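Local coordinates for protein LigF (Sphingobium sp. SYK-6, PDB 4XT0) that cleaves beta-aryl ether bonds of lignin stereospecifically, as a beta-etherase of the glutathione S-transferase superfamily that binds glutathione, at residues M4-G12 and Q56-G64; S131-N140 and L150-G158. All blocks are in the same frame, centred on the assembly; numbering follows the deposited sequence.

Contact 1. Residues M4-G12 and Q56-G64; sequences MTLKLYSFG and QVPALWHDG. With GSH (glutathione), chain B.
Val-57 sets one methyl over the middle of the Phe-11 ring: CG2 lies 3.4 Å from the ring centroid and only 4° off its normal, a CH-pi contact. Its chi1 of -63° puts CG1 beside the backbone N, anti to the carbonyl carbon, and leaves CG2 between N and the carbonyl carbon, where it meets the ring. A beta-branched residue suits this spot, one methyl on the ring and CB against Ser-10 CA. The backbone of Val-57 serves glutathione: Val-57 N donates to O2 of the ligand, and Val-57 O accepts from its N2 at 2.7 Å. Phe-11 CE2 also approaches glutathione N3, so an alanine here would probably leave the Val-57 methyl without its aromatic cover and the ligand's glycyl end less firmly flanked. Gln-56, whose CB points away from segment 4-12, gives NE2 to glutathione O32 at 2.8 Å. The cis peptide bond before Pro-58 is the hallmark of the thioredoxin fold at this place, leading the pocket loop into strand 59-62, which runs antiparallel to strand 6-10. Tyr-9 and Ala-59 form a hydrogen-bonded pair, with Tyr-9 N to Ala-59 O nearly straight at 174°; the small Ala-59 leaves the Tyr-9 ring to meet Trp-61 CB with its edge, CE1 to CB 3.9 Å. Lys-7, on the same face, runs its methylenes alongside the indole of Trp-61, CD to CE3 4.1 Å, and its amine goes on to a salt bridge with Glu-32. The opposite face is largely apolar apart from His-62: Leu-6 CD2 packs 3.8 Å from Leu-60 CD1 and against His-62 CB, while Leu-8 CD1 reaches Leu-60 and Pro-58. Helix 70-80 covers Leu-60, and its Tyr-76 hydroxyl is hydrogen-bonded to His-62 ND1.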
loop_
_atom_site.group_PDB
_atom_site.type_symbol
_atom_site.label_atom_id
_atom_site.label_comp_id
_atom_site.label_asym_id
_atom_site.label_seq_id
_atom_site.Cartn_x
_atom_site.Cartn_y
_atom_site.Cartn_z
ATOM N N MET A 4 27.617 0.110 16.209
ATOM C CA MET A 4 26.582 0.784 15.433
ATOM C C MET A 4 25.304 0.994 16.245
ATOM O O MET A 4 24.927 0.160 17.063
ATOM C CB MET A 4 26.260 -0.012 14.163
ATOM C CG MET A 4 27.406 -0.118 13.168
ATOM S SD MET A 4 27.875 1.462 12.435
ATOM C CE MET A 4 28.934 0.921 11.092
ATOM N N THR A 5 24.641 2.118 16.013
ATOM C CA THR A 5 23.323 2.347 16.580
ATOM C C THR A 5 22.261 2.136 15.500
ATOM O O THR A 5 21.072 2.053 15.799
ATOM C CB THR A 5 23.197 3.758 17.169
ATOM O OG1 THR A 5 23.369 4.731 16.127
ATOM C CG2 THR A 5 24.242 3.972 18.258
ATOM N N LEU A 6 22.708 2.061 14.249
ATOM C CA LEU A 6 21.835 1.761 13.112
ATOM C C LEU A 6 22.300 0.478 12.457
ATOM O O LEU A 6 23.479 0.351 12.114
ATOM C CB LEU A 6 21.850 2.885 12.074
ATOM C CG LEU A 6 20.855 4.039 12.051
ATOM C CD1 LEU A 6 21.172 4.917 10.836
ATOM C CD2 LEU A 6 19.412 3.545 12.011
ATOM N N LYS A 7 21.379 -0.464 12.284
ATOM C CA LYS A 7 21.657 -1.714 11.573
ATOM C C LYS A 7 20.531 -2.001 10.590
ATOM O O LYS A 7 19.359 -1.821 10.926
ATOM C CB LYS A 7 21.807 -2.885 12.548
ATOM C CG LYS A 7 22.912 -2.688 13.575
ATOM C CD LYS A 7 22.973 -3.852 14.561
ATOM C CE LYS A 7 23.912 -3.536 15.720
ATOM N NZ LYS A 7 25.270 -3.132 15.225
ATOM N N LEU A 8 20.883 -2.417 9.372
ATOM C CA LEU A 8 19.877 -2.861 8.406
ATOM C C LEU A 8 20.051 -4.348 8.088
ATOM O O LEU A 8 21.121 -4.783 7.670
ATOM C CB LEU A 8 19.945 -2.059 7.102
ATOM C CG LEU A 8 18.792 -2.414 6.148
ATOM C CD1 LEU A 8 17.462 -1.819 6.665
ATOM C CD2 LEU A 8 19.048 -1.987 4.706
ATOM N N TYR A 9 18.977 -5.103 8.271
ATOM C CA TYR A 9 18.918 -6.521 7.946
ATOM C C TYR A 9 18.194 -6.690 6.623
ATOM O O TYR A 9 17.018 -6.318 6.526
ATOM C CB TYR A 9 18.188 -7.281 9.051
ATOM C CG TYR A 9 18.891 -7.206 10.377
ATOM C CD1 TYR A 9 18.624 -6.179 11.274
ATOM C CD2 TYR A 9 19.840 -8.159 10.727
ATOM C CE1 TYR A 9 19.278 -6.107 12.488
ATOM C CE2 TYR A 9 20.497 -8.096 11.936
ATOM C CZ TYR A 9 20.212 -7.070 12.811
ATOM O OH TYR A 9 20.868 -7.006 14.010
ATOM N N SER A 10 18.866 -7.215 5.599
ATOM C CA SER A 10 18.232 -7.266 4.273
ATOM C C SER A 10 18.910 -8.245 3.325
ATOM O O SER A 10 19.935 -8.844 3.669
ATOM C CB SER A 10 18.225 -5.871 3.628
ATOM O OG SER A 10 19.425 -5.644 2.894
ATOM N N PHE A 11 18.346 -8.393 2.121
ATOM C CA PHE A 11 18.927 -9.280 1.105
ATOM C C PHE A 11 19.942 -8.555 0.210
ATOM O O PHE A 11 20.402 -9.120 -0.776
ATOM C CB PHE A 11 17.839 -9.888 0.200
ATOM C CG PHE A 11 16.978 -10.941 0.867
ATOM C CD1 PHE A 11 17.388 -11.578 2.025
ATOM C CD2 PHE A 11 15.753 -11.294 0.311
ATOM C CE1 PHE A 11 16.588 -12.549 2.628
ATOM C CE2 PHE A 11 14.947 -12.253 0.903
ATOM C CZ PHE A 11 15.369 -12.888 2.066
ATOM N N GLY A 12 20.270 -7.303 0.526
ATOM C CA GLY A 12 21.153 -6.533 -0.337
ATOM C C GLY A 12 20.364 -5.664 -1.300
ATOM O O GLY A 12 19.151 -5.493 -1.145
ATOM N N GLN A 56 10.587 -11.668 7.472
ATOM C CA GLN A 56 10.888 -11.074 6.178
ATOM C C GLN A 56 11.838 -9.899 6.314
ATOM O O GLN A 56 11.992 -9.318 7.391
ATOM C CB GLN A 56 9.601 -10.638 5.468
ATOM C CG GLN A 56 8.845 -11.804 4.831
ATOM C CD GLN A 56 7.727 -11.361 3.907
ATOM O OE1 GLN A 56 6.915 -10.505 4.258
ATOM N NE2 GLN A 56 7.689 -11.938 2.707
ATOM N N VAL A 57 12.495 -9.574 5.208
ATOM C CA VAL A 57 13.395 -8.432 5.161
ATOM C C VAL A 57 12.725 -7.361 4.290
ATOM O O VAL A 57 11.859 -7.688 3.477
ATOM C CB VAL A 57 14.789 -8.820 4.594
ATOM C CG1 VAL A 57 15.483 -9.846 5.496
ATOM C CG2 VAL A 57 14.675 -9.347 3.144
ATOM N N PRO A 58 13.118 -6.085 4.443
ATOM C CA PRO A 58 14.125 -5.550 5.362
ATOM C C PRO A 58 13.594 -5.233 6.747
ATOM O O PRO A 58 12.384 -5.099 6.980
ATOM C CB PRO A 58 14.573 -4.261 4.662
ATOM C CG PRO A 58 13.327 -3.793 3.998
ATOM C CD PRO A 58 12.720 -5.074 3.447
ATOM N N ALA A 59 14.524 -5.102 7.680
ATOM C CA ALA A 59 14.197 -4.677 9.030
ATOM C C ALA A 59 15.297 -3.720 9.485
ATOM O O ALA A 59 16.476 -4.001 9.292
ATOM C CB ALA A 59 14.063 -5.894 9.974
ATOM N N LEU A 60 14.912 -2.565 10.026
ATOM C CA LEU A 60 15.896 -1.611 10.550
ATOM C C LEU A 60 15.937 -1.661 12.058
ATOM O O LEU A 60 14.902 -1.584 12.712
ATOM C CB LEU A 60 15.584 -0.175 10.121
ATOM C CG LEU A 60 16.586 0.874 10.651
ATOM C CD1 LEU A 60 17.795 0.935 9.709
ATOM C CD2 LEU A 60 15.950 2.258 10.798
ATOM N N TRP A 61 17.141 -1.770 12.605
ATOM C CA TRP A 61 17.344 -1.726 14.051
ATOM C C TRP A 61 17.970 -0.379 14.400
ATOM O O TRP A 61 19.010 -0.004 13.843
ATOM C CB TRP A 61 18.242 -2.891 14.485
ATOM C CG TRP A 61 18.422 -3.104 15.963
ATOM C CD1 TRP A 61 17.741 -3.992 16.750
ATOM C CD2 TRP A 61 19.391 -2.473 16.819
ATOM N NE1 TRP A 61 18.215 -3.940 18.038
ATOM C CE2 TRP A 61 19.226 -3.019 18.108
ATOM C CE3 TRP A 61 20.380 -1.504 16.618
ATOM C CZ2 TRP A 61 20.012 -2.621 19.197
ATOM C CZ3 TRP A 61 21.158 -1.109 17.699
ATOM C CH2 TRP A 61 20.965 -1.661 18.972
ATOM N N HIS A 62 17.330 0.367 15.292
ATOM C CA HIS A 62 17.846 1.688 15.646
ATOM C C HIS A 62 17.730 1.879 17.149
ATOM O O HIS A 62 16.636 2.078 17.681
ATOM C CB HIS A 62 17.115 2.791 14.870
ATOM C CG HIS A 62 17.550 4.181 15.236
ATOM N ND1 HIS A 62 16.704 5.262 15.160
ATOM C CD2 HIS A 62 18.738 4.654 15.683
ATOM C CE1 HIS A 62 17.351 6.353 15.548
ATOM N NE2 HIS A 62 18.586 6.009 15.875
ATOM N N ASP A 63 18.871 1.748 17.826
ATOM C CA ASP A 63 18.958 1.902 19.272
ATOM C C ASP A 63 18.019 0.963 20.015
ATOM O O ASP A 63 17.432 1.341 21.026
ATOM C CB ASP A 63 18.659 3.344 19.673
ATOM C CG ASP A 63 19.833 4.267 19.443
ATOM O OD1 ASP A 63 20.983 3.809 19.584
ATOM O OD2 ASP A 63 19.605 5.453 19.128
ATOM N N GLY A 64 17.867 -0.256 19.514
ATOM C CA GLY A 64 17.020 -1.233 20.180
ATOM C C GLY A 64 15.593 -1.290 19.656
ATOM O O GLY A 64 14.813 -2.151 20.051
HETATM N N1 GSH B . 5.677 -5.342 2.779
HETATM C CA1 GSH B . 7.048 -5.785 3.071
HETATM C C1 GSH B . 8.073 -4.680 2.839
HETATM O O11 GSH B . 9.059 -4.606 3.546
HETATM O O12 GSH B . 7.921 -3.788 1.848
HETATM C CB1 GSH B . 7.370 -6.985 2.157
HETATM C CG1 GSH B . 8.725 -7.552 2.571
HETATM C CD1 GSH B . 9.131 -8.663 1.621
HETATM O OE1 GSH B . 8.336 -9.095 0.809
HETATM N N2 GSH B . 10.383 -9.160 1.687
HETATM C CA2 GSH B . 10.810 -10.240 0.784
HETATM C C2 GSH B . 11.174 -11.459 1.607
HETATM O O2 GSH B . 11.519 -11.315 2.766
HETATM C CB2 GSH B . 12.069 -9.799 0.025
HETATM S SG2 GSH B . 11.713 -8.507 -1.210
HETATM N N3 GSH B . 11.135 -12.710 1.064
HETATM C CA3 GSH B . 11.531 -13.861 1.893
HETATM C C3 GSH B . 10.380 -14.757 2.298
HETATM O O31 GSH B . 10.623 -15.882 2.677
HETATM O O32 GSH B . 9.103 -14.326 2.254
#

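Contact 2. Residues S131-N140 and L150-G158; sequences SDEEFEEHIN and LKWRRARNG. With GSH (glutathione), chain B.
Two consecutive helices of the all-helical GST C-terminal domain, 132-142 and 146-157, pack here as an antiparallel hairpin; the axes of the short segments approach to 10.8 Å at an angle of 162°. Phe-135 points into the interface. Arg-156 lies along it, pointing the other way, with CD 3.4 Å from the ring centroid; its guanidinium, displaced toward Phe-135 CB, stacks at 28° to the ring plane in an off-centre cation-pi contact. Ile-139 CG1 lies over the other face. The extended arm of Arg-156 carries NH1 to a salt bridge with Asp-132 OD1, modelled too short to be trusted in detail, while NH2 is hydrogen-bonded to the carbonyls of Ala-127 and Met-130. Glu-136 crosses Arg-153 at about a right angle. Its OE2 takes a bond from NH2 at 2.8 Å and a weak one from NE, and Ile-139 CG2 covers a face of that guanidinium. The CG1-CD1 branch of Ile-139 also ends 3.6 Å from Trp-152 CB, and the indole NE1 donates to glutathione O31 at 3.1 Å. Each flat guanidinium thus meets an apolar surface with a face and a carboxylate near its edge, and the acids probably balance the positive charge beside the ligand-binding tryptophan.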
loop_
_atom_site.group_PDB
_atom_site.type_symbol
_atom_site.label_atom_id
_atom_site.label_comp_id
_atom_site.label_asym_id
_atom_site.label_seq_id
_atom_site.Cartn_x
_atom_site.Cartn_y
_atom_site.Cartn_z
ATOM N N SER A 131 14.738 -31.709 0.172
ATOM C CA SER A 131 13.882 -32.795 -0.287
ATOM C C SER A 131 12.429 -32.351 -0.166
ATOM O O SER A 131 12.140 -31.331 0.459
ATOM C CB SER A 131 14.127 -34.068 0.520
ATOM O OG SER A 131 13.560 -33.968 1.816
ATOM N N ASP A 132 11.519 -33.109 -0.765
ATOM C CA ASP A 132 10.109 -32.769 -0.699
ATOM C C ASP A 132 9.578 -32.677 0.747
ATOM O O ASP A 132 8.809 -31.767 1.041
ATOM C CB ASP A 132 9.273 -33.774 -1.501
ATOM C CG ASP A 132 9.525 -33.698 -2.996
ATOM O OD1 ASP A 132 9.929 -32.620 -3.489
ATOM O OD2 ASP A 132 9.290 -34.723 -3.676
ATOM N N GLU A 133 9.974 -33.585 1.640
ATOM C CA GLU A 133 9.426 -33.562 2.986
ATOM C C GLU A 133 10.153 -32.518 3.814
ATOM O O GLU A 133 9.584 -31.943 4.737
ATOM C CB GLU A 133 9.536 -34.927 3.653
ATOM C CG GLU A 133 9.322 -36.119 2.704
ATOM C CD GLU A 133 8.618 -37.302 3.339
ATOM O OE1 GLU A 133 9.311 -38.213 3.845
ATOM O OE2 GLU A 133 7.367 -37.362 3.198
ATOM N N GLU A 134 11.418 -32.284 3.477
ATOM C CA GLU A 134 12.246 -31.342 4.221
ATOM C C GLU A 134 11.798 -29.927 3.887
ATOM O O GLU A 134 11.768 -29.046 4.748
ATOM C CB GLU A 134 13.730 -31.536 3.903
ATOM C CG GLU A 134 14.646 -30.585 4.654
ATOM C CD GLU A 134 16.114 -30.936 4.502
ATOM O OE1 GLU A 134 16.432 -32.072 4.077
ATOM O OE2 GLU A 134 16.952 -30.063 4.800
ATOM N N PHE A 135 11.442 -29.736 2.621
ATOM C CA PHE A 135 10.804 -28.516 2.164
ATOM C C PHE A 135 9.539 -28.254 2.971
ATOM O O PHE A 135 9.385 -27.195 3.582
ATOM C CB PHE A 135 10.478 -28.627 0.674
ATOM C CG PHE A 135 9.806 -27.414 0.101
ATOM C CD1 PHE A 135 10.525 -26.249 -0.128
ATOM C CD2 PHE A 135 8.459 -27.446 -0.226
ATOM C CE1 PHE A 135 9.913 -25.136 -0.663
ATOM C CE2 PHE A 135 7.840 -26.339 -0.763
ATOM C CZ PHE A 135 8.570 -25.177 -0.981
ATOM N N GLU A 136 8.646 -29.238 2.989
ATOM C CA GLU A 136 7.356 -29.080 3.649
ATOM C C GLU A 136 7.510 -28.874 5.156
ATOM O O GLU A 136 6.745 -28.128 5.766
ATOM C CB GLU A 136 6.455 -30.285 3.365
ATOM C CG GLU A 136 4.977 -29.922 3.290
ATOM C CD GLU A 136 4.690 -28.863 2.233
ATOM O OE1 GLU A 136 5.234 -28.962 1.110
ATOM O OE2 GLU A 136 3.929 -27.919 2.529
ATOM N N GLU A 137 8.506 -29.528 5.748
ATOM C CA GLU A 137 8.792 -29.346 7.165
ATOM C C GLU A 137 9.150 -27.900 7.467
ATOM O O GLU A 137 8.655 -27.318 8.432
ATOM C CB GLU A 137 9.934 -30.251 7.619
ATOM C CG GLU A 137 10.287 -30.079 9.087
ATOM C CD GLU A 137 11.645 -30.656 9.442
ATOM O OE1 GLU A 137 12.405 -31.016 8.515
ATOM O OE2 GLU A 137 11.954 -30.746 10.650
ATOM N N HIS A 138 10.020 -27.330 6.638
ATOM C CA HIS A 138 10.465 -25.952 6.825
ATOM C C HIS A 138 9.300 -24.981 6.679
ATOM O O HIS A 138 9.108 -24.100 7.515
ATOM C CB HIS A 138 11.574 -25.597 5.831
ATOM C CG HIS A 138 12.031 -24.172 5.920
ATOM N ND1 HIS A 138 12.735 -23.678 6.999
ATOM C CD2 HIS A 138 11.864 -23.126 5.074
ATOM C CE1 HIS A 138 12.993 -22.398 6.807
ATOM N NE2 HIS A 138 12.474 -22.037 5.646
ATOM N N ILE A 139 8.520 -25.151 5.616
ATOM C CA ILE A 139 7.388 -24.272 5.342
ATOM C C ILE A 139 6.367 -24.319 6.471
ATOM O O ILE A 139 5.855 -23.286 6.904
ATOM C CB ILE A 139 6.682 -24.648 4.020
ATOM C CG1 ILE A 139 7.632 -24.488 2.832
ATOM C CG2 ILE A 139 5.430 -23.808 3.817
ATOM C CD1 ILE A 139 8.243 -23.116 2.726
ATOM N N ASN A 140 6.089 -25.525 6.954
ATOM C CA ASN A 140 5.011 -25.731 7.911
ATOM C C ASN A 140 5.306 -25.193 9.304
ATOM O O ASN A 140 4.385 -24.797 10.020
ATOM C CB ASN A 140 4.661 -27.221 7.998
ATOM C CG ASN A 140 3.780 -27.673 6.851
ATOM O OD1 ASN A 140 3.035 -26.870 6.277
ATOM N ND2 ASN A 140 3.859 -28.955 6.507
ATOM N N LEU A 150 2.241 -20.236 0.531
ATOM C CA LEU A 150 1.702 -20.605 -0.767
ATOM C C LEU A 150 2.652 -20.195 -1.899
ATOM O O LEU A 150 2.836 -20.935 -2.878
ATOM C CB LEU A 150 0.323 -19.968 -0.961
ATOM C CG LEU A 150 -0.483 -20.462 -2.160
ATOM C CD1 LEU A 150 -0.415 -21.984 -2.250
ATOM C CD2 LEU A 150 -1.920 -19.988 -2.060
ATOM N N LYS A 151 3.260 -19.021 -1.757
ATOM C CA LYS A 151 4.235 -18.547 -2.740
ATOM C C LYS A 151 5.438 -19.490 -2.853
ATOM O O LYS A 151 5.880 -19.799 -3.960
ATOM C CB LYS A 151 4.709 -17.136 -2.392
ATOM C CG LYS A 151 4.266 -16.083 -3.390
ATOM C CD LYS A 151 4.607 -14.696 -2.892
ATOM C CE LYS A 151 3.603 -14.209 -1.858
ATOM N NZ LYS A 151 2.349 -13.682 -2.475
ATOM N N TRP A 152 5.957 -19.944 -1.714
ATOM C CA TRP A 152 7.073 -20.891 -1.701
ATOM C C TRP A 152 6.683 -22.205 -2.388
ATOM O O TRP A 152 7.464 -22.755 -3.170
ATOM C CB TRP A 152 7.558 -21.158 -0.262
ATOM C CG TRP A 152 8.558 -20.145 0.232
ATOM C CD1 TRP A 152 8.362 -19.194 1.200
ATOM C CD2 TRP A 152 9.897 -19.959 -0.248
ATOM N NE1 TRP A 152 9.500 -18.435 1.358
ATOM C CE2 TRP A 152 10.456 -18.882 0.480
ATOM C CE3 TRP A 152 10.676 -20.593 -1.222
ATOM C CZ2 TRP A 152 11.761 -18.433 0.263
ATOM C CZ3 TRP A 152 11.976 -20.145 -1.435
ATOM C CH2 TRP A 152 12.503 -19.076 -0.694
ATOM N N ARG A 153 5.475 -22.692 -2.100
ATOM C CA ARG A 153 4.971 -23.928 -2.701
ATOM C C ARG A 153 4.865 -23.811 -4.217
ATOM O O ARG A 153 5.214 -24.736 -4.949
ATOM C CB ARG A 153 3.606 -24.296 -2.108
ATOM C CG ARG A 153 3.672 -24.724 -0.657
ATOM C CD ARG A 153 2.348 -25.283 -0.171
ATOM N NE ARG A 153 2.467 -25.859 1.168
ATOM C CZ ARG A 153 2.378 -25.155 2.291
ATOM N NH1 ARG A 153 2.167 -23.848 2.230
ATOM N NH2 ARG A 153 2.499 -25.755 3.472
ATOM N N ARG A 154 4.384 -22.660 -4.672
ATOM C CA ARG A 154 4.223 -22.389 -6.094
ATOM C C ARG A 154 5.566 -22.102 -6.776
ATOM O O ARG A 154 5.725 -22.351 -7.974
ATOM C CB ARG A 154 3.248 -21.225 -6.292
ATOM C CG ARG A 154 1.816 -21.561 -5.883
ATOM C CD ARG A 154 0.887 -20.345 -5.987
ATOM N NE ARG A 154 -0.517 -20.755 -6.035
ATOM C CZ ARG A 154 -1.552 -19.941 -5.846
ATOM N NH1 ARG A 154 -1.355 -18.657 -5.580
ATOM N NH2 ARG A 154 -2.789 -20.418 -5.910
ATOM N N ALA A 155 6.532 -21.591 -6.013
ATOM C CA ALA A 155 7.898 -21.402 -6.518
ATOM C C ALA A 155 8.576 -22.737 -6.839
ATOM O O ALA A 155 9.314 -22.854 -7.821
ATOM C CB ALA A 155 8.734 -20.623 -5.511
ATOM N N ARG A 156 8.324 -23.736 -5.998
ATOM C CA ARG A 156 8.917 -25.060 -6.164
ATOM C C ARG A 156 8.090 -25.936 -7.107
ATOM O O ARG A 156 8.646 -26.745 -7.854
ATOM C CB ARG A 156 9.071 -25.747 -4.797
ATOM C CG ARG A 156 9.628 -27.175 -4.838
ATOM C CD ARG A 156 9.468 -27.862 -3.479
ATOM N NE ARG A 156 9.969 -29.235 -3.452
ATOM C CZ ARG A 156 11.154 -29.590 -2.966
ATOM N NH1 ARG A 156 11.529 -30.863 -2.980
ATOM N NH2 ARG A 156 11.970 -28.668 -2.467
ATOM N N ASN A 157 6.770 -25.759 -7.089
ATOM C CA ASN A 157 5.865 -26.688 -7.770
ATOM C C ASN A 157 5.134 -26.107 -8.986
ATOM O O ASN A 157 4.723 -26.854 -9.874
ATOM C CB ASN A 157 4.836 -27.226 -6.771
ATOM C CG ASN A 157 5.476 -27.973 -5.612
ATOM O OD1 ASN A 157 5.177 -27.698 -4.446
ATOM N ND2 ASN A 157 6.354 -28.924 -5.925
ATOM N N GLY A 158 4.949 -24.788 -9.020
ATOM C CA GLY A 158 4.334 -24.143 -10.170
ATOM C C GLY A 158 3.185 -23.181 -9.895
ATOM O O GLY A 158 2.307 -23.458 -9.076
HETATM N N1 GSH B . 5.677 -5.342 2.779
HETATM C CA1 GSH B . 7.048 -5.785 3.071
HETATM C C1 GSH B . 8.073 -4.680 2.839
HETATM O O11 GSH B . 9.059 -4.606 3.546
HETATM O O12 GSH B . 7.921 -3.788 1.848
HETATM C CB1 GSH B . 7.370 -6.985 2.157
HETATM C CG1 GSH B . 8.725 -7.552 2.571
HETATM C CD1 GSH B . 9.131 -8.663 1.621
HETATM O OE1 GSH B . 8.336 -9.095 0.809
HETATM N N2 GSH B . 10.383 -9.160 1.687
HETATM C CA2 GSH B . 10.810 -10.240 0.784
HETATM C C2 GSH B . 11.174 -11.459 1.607
HETATM O O2 GSH B . 11.519 -11.315 2.766
HETATM C CB2 GSH B . 12.069 -9.799 0.025
HETATM S SG2 GSH B . 11.713 -8.507 -1.210
HETATM N N3 GSH B . 11.135 -12.710 1.064
HETATM C CA3 GSH B . 11.531 -13.861 1.893
HETATM C C3 GSH B . 10.380 -14.757 2.298
HETATM O O31 GSH B . 10.623 -15.882 2.677
HETATM O O32 GSH B . 9.103 -14.326 2.254
#

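Contact 1 belongs entirely to the N-terminal thioredoxin-like domain and comes first in the chain; contact 2 lies wholly in the helical C-terminal domain. Their centres lie 27 Å apart and their nearest atoms about 7 Å, without touching and with no shared strand or helix. Contact 1 joins the two central strands of a four-stranded mixed sheet; contact 2 joins neighbouring helices. Glutathione bridges them: the loop before strand 59-62 binds its cysteinyl N and carbonyl O and one oxygen of its glycyl carboxylate, and helix 146-157 reaches the other oxygen of that group. The site therefore depends on both domains, with Gln-43, Glu-69 and Ser-70 adding further hydrogen bonds from the N-terminal side.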